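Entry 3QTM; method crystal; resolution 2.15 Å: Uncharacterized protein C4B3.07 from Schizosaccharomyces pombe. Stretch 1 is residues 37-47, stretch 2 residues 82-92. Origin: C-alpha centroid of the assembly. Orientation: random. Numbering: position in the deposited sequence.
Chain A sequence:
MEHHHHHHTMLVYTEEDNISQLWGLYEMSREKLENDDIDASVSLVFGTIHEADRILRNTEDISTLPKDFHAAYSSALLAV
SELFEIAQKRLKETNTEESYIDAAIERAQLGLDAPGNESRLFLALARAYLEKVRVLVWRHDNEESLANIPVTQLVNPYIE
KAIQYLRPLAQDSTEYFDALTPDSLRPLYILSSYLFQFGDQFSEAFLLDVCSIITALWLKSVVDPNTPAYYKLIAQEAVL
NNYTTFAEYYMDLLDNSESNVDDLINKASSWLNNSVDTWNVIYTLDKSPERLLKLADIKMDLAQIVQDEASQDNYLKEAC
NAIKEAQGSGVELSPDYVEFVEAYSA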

ATOM      1  N   ASP A  37      -4.341 -18.600   8.841  1.00 35.56           N
ATOM      2  CA  ASP A  37      -3.903 -19.304  10.040  1.00 31.48           C
ATOM      3  C   ASP A  37      -3.122 -18.329  10.900  1.00 33.61           C
ATOM      4  O   ASP A  37      -1.893 -18.307  10.871  1.00 28.84           O
ATOM      5  N   ILE A  38      -3.849 -17.526  11.666  1.00 33.32           N
ATOM      6  CA  ILE A  38      -3.267 -16.412  12.397  1.00 29.77           C
ATOM      7  C   ILE A  38      -2.469 -16.874  13.608  1.00 32.05           C
ATOM      8  O   ILE A  38      -1.454 -16.276  13.956  1.00 30.06           O
ATOM      9  N   ASP A  39      -2.926 -17.931  14.267  1.00 31.13           N
ATOM     10  CA  ASP A  39      -2.193 -18.416  15.425  1.00 34.80           C
ATOM     11  C   ASP A  39      -0.845 -18.998  15.034  1.00 30.75           C
ATOM     12  O   ASP A  39       0.140 -18.806  15.744  1.00 29.31           O
ATOM     13  N   ALA A  40      -0.801 -19.700  13.907  1.00 28.22           N
ATOM     14  CA  ALA A  40       0.467 -20.192  13.378  1.00 28.34           C
ATOM     15  C   ALA A  40       1.382 -19.016  13.036  1.00 26.24           C
ATOM     16  O   ALA A  40       2.566 -19.038  13.354  1.00 23.54           O
ATOM     17  N   SER A  41       0.822 -17.998  12.383  1.00 23.95           N
ATOM     18  CA  SER A  41       1.602 -16.823  11.999  1.00 25.40           C
ATOM     19  C   SER A  41       2.230 -16.200  13.235  1.00 22.26           C
ATOM     20  O   SER A  41       3.417 -15.863  13.240  1.00 21.58           O
ATOM     21  N   VAL A  42       1.436 -16.092  14.297  1.00 20.41           N
ATOM     22  CA  VAL A  42       1.882 -15.479  15.533  1.00 22.29           C
ATOM     23  C   VAL A  42       3.044 -16.269  16.138  1.00 24.02           C
ATOM     24  O   VAL A  42       4.030 -15.688  16.574  1.00 23.13           O
ATOM     25  N   SER A  43       2.923 -17.591  16.157  1.00 23.63           N
ATOM     26  CA  SER A  43       4.028 -18.459  16.595  1.00 26.30           C
ATOM     27  C   SER A  43       5.300 -18.194  15.802  1.00 20.61           C
ATOM     28  O   SER A  43       6.384 -18.059  16.369  1.00 22.42           O
ATOM     29  N   LEU A  44       5.173 -18.120  14.482  1.00 21.73           N
ATOM     30  CA  LEU A  44       6.349 -17.882  13.642  1.00 20.90           C
ATOM     31  C   LEU A  44       6.986 -16.507  13.877  1.00 23.91           C
ATOM     32  O   LEU A  44       8.209 -16.366  13.819  1.00 24.43           O
ATOM     33  N   VAL A  45       6.154 -15.497  14.129  1.00 22.56           N
ATOM     34  CA  VAL A  45       6.637 -14.143  14.359  1.00 20.67           C
ATOM     35  C   VAL A  45       7.418 -14.059  15.665  1.00 18.36           C
ATOM     36  O   VAL A  45       8.528 -13.538  15.697  1.00 19.53           O
ATOM     37  N   PHE A  46       6.840 -14.579  16.743  1.00 18.78           N
ATOM     38  CA  PHE A  46       7.539 -14.618  18.018  1.00 19.61           C
ATOM     39  C   PHE A  46       8.819 -15.469  17.918  1.00 21.95           C
ATOM     40  O   PHE A  46       9.812 -15.178  18.577  1.00 19.42           O
ATOM     41  N   GLY A  47       8.775 -16.531  17.114  1.00 19.87           N
ATOM     42  CA  GLY A  47       9.931 -17.388  16.900  1.00 22.69           C
ATOM     43  C   GLY A  47      11.031 -16.590  16.218  1.00 23.66           C
ATOM     44  O   GLY A  47      12.200 -16.689  16.592  1.00 21.43           O
ATOM     45  N   GLU A  82       0.528  -5.927  14.085  1.00 22.24           N
ATOM     46  CA  GLU A  82      -0.551  -6.193  13.133  1.00 23.12           C
ATOM     47  C   GLU A  82      -1.512  -7.259  13.667  1.00 25.25           C
ATOM     48  O   GLU A  82      -2.715  -7.195  13.460  1.00 23.56           O
ATOM     49  N   LEU A  83      -0.963  -8.241  14.363  1.00 21.57           N
ATOM     50  CA  LEU A  83      -1.738  -9.369  14.824  1.00 22.83           C
ATOM     51  C   LEU A  83      -1.926  -9.297  16.319  1.00 23.57           C
ATOM     52  O   LEU A  83      -2.152 -10.324  16.973  1.00 27.46           O
ATOM     53  N   PHE A  84      -1.810  -8.089  16.866  1.00 23.25           N
ATOM     54  CA  PHE A  84      -1.774  -7.900  18.317  1.00 26.25           C
ATOM     55  C   PHE A  84      -2.989  -8.458  19.064  1.00 26.60           C
ATOM     56  O   PHE A  84      -2.890  -8.853  20.225  1.00 26.23           O
ATOM     57  N   GLU A  85      -4.130  -8.482  18.395  1.00 25.69           N
ATOM     58  CA  GLU A  85      -5.364  -8.917  19.025  1.00 34.60           C
ATOM     59  C   GLU A  85      -5.241 -10.367  19.500  1.00 33.42           C
ATOM     60  O   GLU A  85      -5.756 -10.728  20.553  1.00 38.61           O
ATOM     61  N   ILE A  86      -4.545 -11.186  18.721  1.00 31.99           N
ATOM     62  CA  ILE A  86      -4.271 -12.571  19.090  1.00 26.44           C
ATOM     63  C   ILE A  86      -2.960 -12.697  19.857  1.00 31.11           C
ATOM     64  O   ILE A  86      -2.879 -13.435  20.845  1.00 30.51           O
ATOM     65  N   ALA A  87      -1.941 -11.955  19.413  1.00 27.36           N
ATOM     66  CA  ALA A  87      -0.590 -12.072  19.964  1.00 25.98           C
ATOM     67  C   ALA A  87      -0.526 -11.637  21.418  1.00 27.38           C
ATOM     68  O   ALA A  87       0.277 -12.154  22.199  1.00 25.32           O
ATOM     69  N   GLN A  88      -1.367 -10.670  21.776  1.00 26.77           N
ATOM     70  CA  GLN A  88      -1.369 -10.149  23.134  1.00 29.97           C
ATOM     71  C   GLN A  88      -1.674 -11.243  24.161  1.00 31.04           C
ATOM     72  O   GLN A  88      -1.262 -11.144  25.319  1.00 29.99           O
ATOM     73  N   LYS A  89      -2.387 -12.284  23.736  1.00 28.83           N
ATOM     74  CA  LYS A  89      -2.716 -13.387  24.645  1.00 33.74           C
ATOM     75  C   LYS A  89      -1.473 -14.082  25.198  1.00 33.58           C
ATOM     76  O   LYS A  89      -1.546 -14.741  26.232  1.00 36.44           O
ATOM     77  N   ARG A  90      -0.334 -13.934  24.524  1.00 29.67           N
ATOM     78  CA  ARG A  90       0.879 -14.635  24.948  1.00 30.02           C
ATOM     79  C   ARG A  90       1.799 -13.694  25.726  1.00 30.29           C
ATOM     80  O   ARG A  90       2.922 -14.049  26.076  1.00 32.43           O
ATOM     81  N   LEU A  91       1.321 -12.488  25.993  1.00 29.29           N
ATOM     82  CA  LEU A  91       2.160 -11.462  26.606  1.00 33.16           C
ATOM     83  C   LEU A  91       1.560 -10.949  27.917  1.00 35.23           C
ATOM     84  O   LEU A  91       0.360 -11.104  28.150  1.00 35.78           O
ATOM     85  N   LYS A  92       2.389 -10.334  28.763  1.00 37.12           N
ATOM     86  CA  LYS A  92       1.894  -9.627  29.945  1.00 36.89           C
ATOM     87  C   LYS A  92       0.981  -8.493  29.491  1.00 39.07           C
ATOM     88  O   LYS A  92       1.105  -8.010  28.370  1.00 35.49           O
TER

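Where two helical segments meet near solvent, a long basic side chain often spans the outer margin of an apolar seam, and the contact between residues 37-47 and 82-92 illustrates the arrangement well. Its polar centre is Arg90. The guanidinium donates a hydrogen bond from Arg90 NH2 to Ser43 OG at 2.8 Å, while Arg90 NH1 lies 3.1 Å from Asp39 OD2 in a salt bridge. Both oxygens sit at the edge of the guanidinium, near its plane. Its side chain has chi1 at -11° and chi2 at -107°, both between wells. Ser43, in the m rotamer, also donates from its OG to Asp39 O at 3.2 Å, so its hydroxyl links the arginine to the backbone of its own helix.

The same guanidinium serves the apolar packing. Val42 CG1 covers one of its faces, 3.4 Å from Arg90 NH1, while the polar partners lie at the edge. Val42 (t) points toward the second stretch from the middle of the seam: its CG1 lies 4.1 Å from Ala87 CB, and its CG2 approaches Leu83 CB at 4.0 Å and Ile86 CG2 at 4.2 Å.

One turn earlier, Ile38 (m, t) sets its CG2 3.9 Å from CG1 of Ile86, which adopts m, m. Leu83 (m, t) also points inward, its CD1 meeting Ser41 OG at 3.7 Å. One turn beyond Val42, Phe46 (m) extends the seam. Phe46 CE2 lies 4.1 Å from Ala87 CB and 3.7 Å from Arg90 CG, Phe46 CZ lies 3.7 Å from Leu91 CD2, and the carbonyl oxygen of Ala87 faces the ring edge. Spacing of four residues thus brings Ile38, Val42 and Phe46 successively against the second stretch.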

ATOM      1  CB  ASP A  37      -3.031 -20.508   9.688  1.00 31.94           C
ATOM      2  CG  ASP A  37      -2.803 -21.429  10.880  1.00 37.02           C
ATOM      3  OD1 ASP A  37      -2.364 -22.581  10.653  1.00 39.19           O
ATOM      4  OD2 ASP A  37      -3.080 -21.012  12.036  1.00 32.28           O
ATOM      5  CB  ILE A  38      -4.363 -15.430  12.846  1.00 32.66           C
ATOM      6  CG1 ILE A  38      -4.998 -14.766  11.624  1.00 37.71           C
ATOM      7  CG2 ILE A  38      -3.800 -14.387  13.776  1.00 30.55           C
ATOM      8  CD1 ILE A  38      -5.948 -13.647  11.974  1.00 45.34           C
ATOM      9  CB  ASP A  39      -3.013 -19.409  16.247  1.00 34.85           C
ATOM     10  CG  ASP A  39      -3.645 -18.754  17.455  1.00 45.63           C
ATOM     11  OD1 ASP A  39      -4.894 -18.764  17.542  1.00 50.67           O
ATOM     12  OD2 ASP A  39      -2.888 -18.205  18.304  1.00 44.01           O
ATOM     13  CB  ALA A  40       0.238 -21.042  12.147  1.00 27.59           C
ATOM     14  CB  SER A  41       0.733 -15.800  11.244  1.00 25.09           C
ATOM     15  OG  SER A  41       1.528 -14.745  10.688  1.00 21.02           O
ATOM     16  CB  VAL A  42       0.729 -15.347  16.545  1.00 21.86           C
ATOM     17  CG1 VAL A  42       1.271 -15.112  17.953  1.00 21.01           C
ATOM     18  CG2 VAL A  42      -0.229 -14.229  16.126  1.00 24.14           C
ATOM     19  CB  SER A  43       3.654 -19.939  16.447  1.00 24.99           C
ATOM     20  OG  SER A  43       2.561 -20.276  17.284  1.00 24.79           O
ATOM     21  CB  LEU A  44       6.006 -18.073  12.164  1.00 21.00           C
ATOM     22  CG  LEU A  44       5.641 -19.529  11.822  1.00 26.57           C
ATOM     23  CD1 LEU A  44       4.992 -19.683  10.444  1.00 24.14           C
ATOM     24  CD2 LEU A  44       6.874 -20.406  11.927  1.00 28.98           C
ATOM     25  CB  VAL A  45       5.456 -13.131  14.367  1.00 22.43           C
ATOM     26  CG1 VAL A  45       5.851 -11.854  15.059  1.00 18.56           C
ATOM     27  CG2 VAL A  45       5.001 -12.870  12.950  1.00 22.25           C
ATOM     28  CB  PHE A  46       6.623 -15.174  19.111  1.00 24.94           C
ATOM     29  CG  PHE A  46       5.718 -14.142  19.740  1.00 25.12           C
ATOM     30  CD1 PHE A  46       6.226 -12.927  20.166  1.00 23.77           C
ATOM     31  CD2 PHE A  46       4.371 -14.406  19.934  1.00 28.52           C
ATOM     32  CE1 PHE A  46       5.404 -11.971  20.759  1.00 28.15           C
ATOM     33  CE2 PHE A  46       3.532 -13.464  20.534  1.00 26.04           C
ATOM     34  CZ  PHE A  46       4.046 -12.242  20.942  1.00 28.28           C
ATOM     35  CB  GLU A  82       0.029  -6.667  11.803  1.00 21.64           C
ATOM     36  CG  GLU A  82      -1.029  -7.034  10.753  1.00 26.17           C
ATOM     37  CD  GLU A  82      -0.413  -7.529   9.447  1.00 27.98           C
ATOM     38  OE1 GLU A  82       0.819  -7.723   9.409  1.00 28.89           O
ATOM     39  OE2 GLU A  82      -1.147  -7.728   8.458  1.00 29.05           O
ATOM     40  CB  LEU A  83      -0.985 -10.646  14.466  1.00 21.19           C
ATOM     41  CG  LEU A  83      -0.627 -10.718  12.985  1.00 22.18           C
ATOM     42  CD1 LEU A  83       0.196 -11.962  12.646  1.00 20.12           C
ATOM     43  CD2 LEU A  83      -1.907 -10.660  12.159  1.00 22.71           C
ATOM     44  CB  PHE A  84      -1.594  -6.422  18.673  1.00 22.70           C
ATOM     45  CG  PHE A  84      -1.198  -6.201  20.107  1.00 26.09           C
ATOM     46  CD1 PHE A  84       0.070  -6.557  20.554  1.00 23.68           C
ATOM     47  CD2 PHE A  84      -2.095  -5.669  21.015  1.00 25.94           C
ATOM     48  CE1 PHE A  84       0.439  -6.363  21.869  1.00 22.20           C
ATOM     49  CE2 PHE A  84      -1.729  -5.477  22.344  1.00 26.80           C
ATOM     50  CZ  PHE A  84      -0.461  -5.824  22.770  1.00 24.76           C
ATOM     51  CB  GLU A  85      -6.527  -8.759  18.048  1.00 35.86           C
ATOM     52  CG  GLU A  85      -7.836  -9.355  18.536  1.00 49.08           C
ATOM     53  CD  GLU A  85      -8.891  -9.423  17.433  1.00 63.59           C
ATOM     54  OE1 GLU A  85      -8.586  -9.961  16.337  1.00 60.93           O
ATOM     55  OE2 GLU A  85     -10.025  -8.940  17.667  1.00 73.53           O
ATOM     56  CB  ILE A  86      -4.214 -13.482  17.845  1.00 30.14           C
ATOM     57  CG1 ILE A  86      -5.570 -13.490  17.138  1.00 32.59           C
ATOM     58  CG2 ILE A  86      -3.826 -14.917  18.237  1.00 32.15           C
ATOM     59  CD1 ILE A  86      -6.709 -13.841  18.068  1.00 32.03           C
ATOM     60  CB  ALA A  87       0.410 -11.256  19.122  1.00 25.59           C
ATOM     61  CB  GLN A  88      -2.360  -8.981  23.278  1.00 28.36           C
ATOM     62  CG  GLN A  88      -3.828  -9.382  23.170  1.00 33.29           C
ATOM     63  CD  GLN A  88      -4.759  -8.189  23.249  1.00 34.56           C
ATOM     64  OE1 GLN A  88      -4.525  -7.262  24.020  1.00 37.66           O
ATOM     65  NE2 GLN A  88      -5.815  -8.203  22.447  1.00 36.92           N
ATOM     66  CB  LYS A  89      -3.636 -14.413  23.967  1.00 33.86           C
ATOM     67  CG  LYS A  89      -4.919 -13.806  23.409  1.00 36.57           C
ATOM     68  CD  LYS A  89      -5.956 -14.859  23.025  1.00 43.64           C
ATOM     69  CE  LYS A  89      -5.412 -15.832  21.990  1.00 50.33           C
ATOM     70  NZ  LYS A  89      -6.443 -16.811  21.517  1.00 56.36           N
ATOM     71  CB  ARG A  90       1.625 -15.215  23.739  1.00 29.03           C
ATOM     72  CG  ARG A  90       0.843 -15.185  22.436  1.00 32.58           C
ATOM     73  CD  ARG A  90       0.332 -16.555  21.983  1.00 36.36           C
ATOM     74  NE  ARG A  90       1.339 -17.290  21.226  1.00 33.62           N
ATOM     75  CZ  ARG A  90       1.157 -17.878  20.040  1.00 31.81           C
ATOM     76  NH1 ARG A  90      -0.011 -17.854  19.430  1.00 29.00           N
ATOM     77  NH2 ARG A  90       2.164 -18.527  19.467  1.00 29.68           N
ATOM     78  CB  LEU A  91       2.343 -10.298  25.617  1.00 30.14           C
ATOM     79  CG  LEU A  91       2.955 -10.659  24.258  1.00 31.88           C
ATOM     80  CD1 LEU A  91       2.892  -9.487  23.276  1.00 26.30           C
ATOM     81  CD2 LEU A  91       4.391 -11.137  24.442  1.00 29.88           C
ATOM     82  CB  LYS A  92       3.047  -9.061  30.777  1.00 42.07           C
ATOM     83  CG  LYS A  92       4.019 -10.104  31.309  1.00 46.35           C
ATOM     84  CD  LYS A  92       5.108  -9.462  32.174  1.00 51.16           C
ATOM     85  CE  LYS A  92       6.036 -10.510  32.775  1.00 64.43           C
ATOM     86  NZ  LYS A  92       6.866  -9.964  33.889  1.00 73.88           N
TER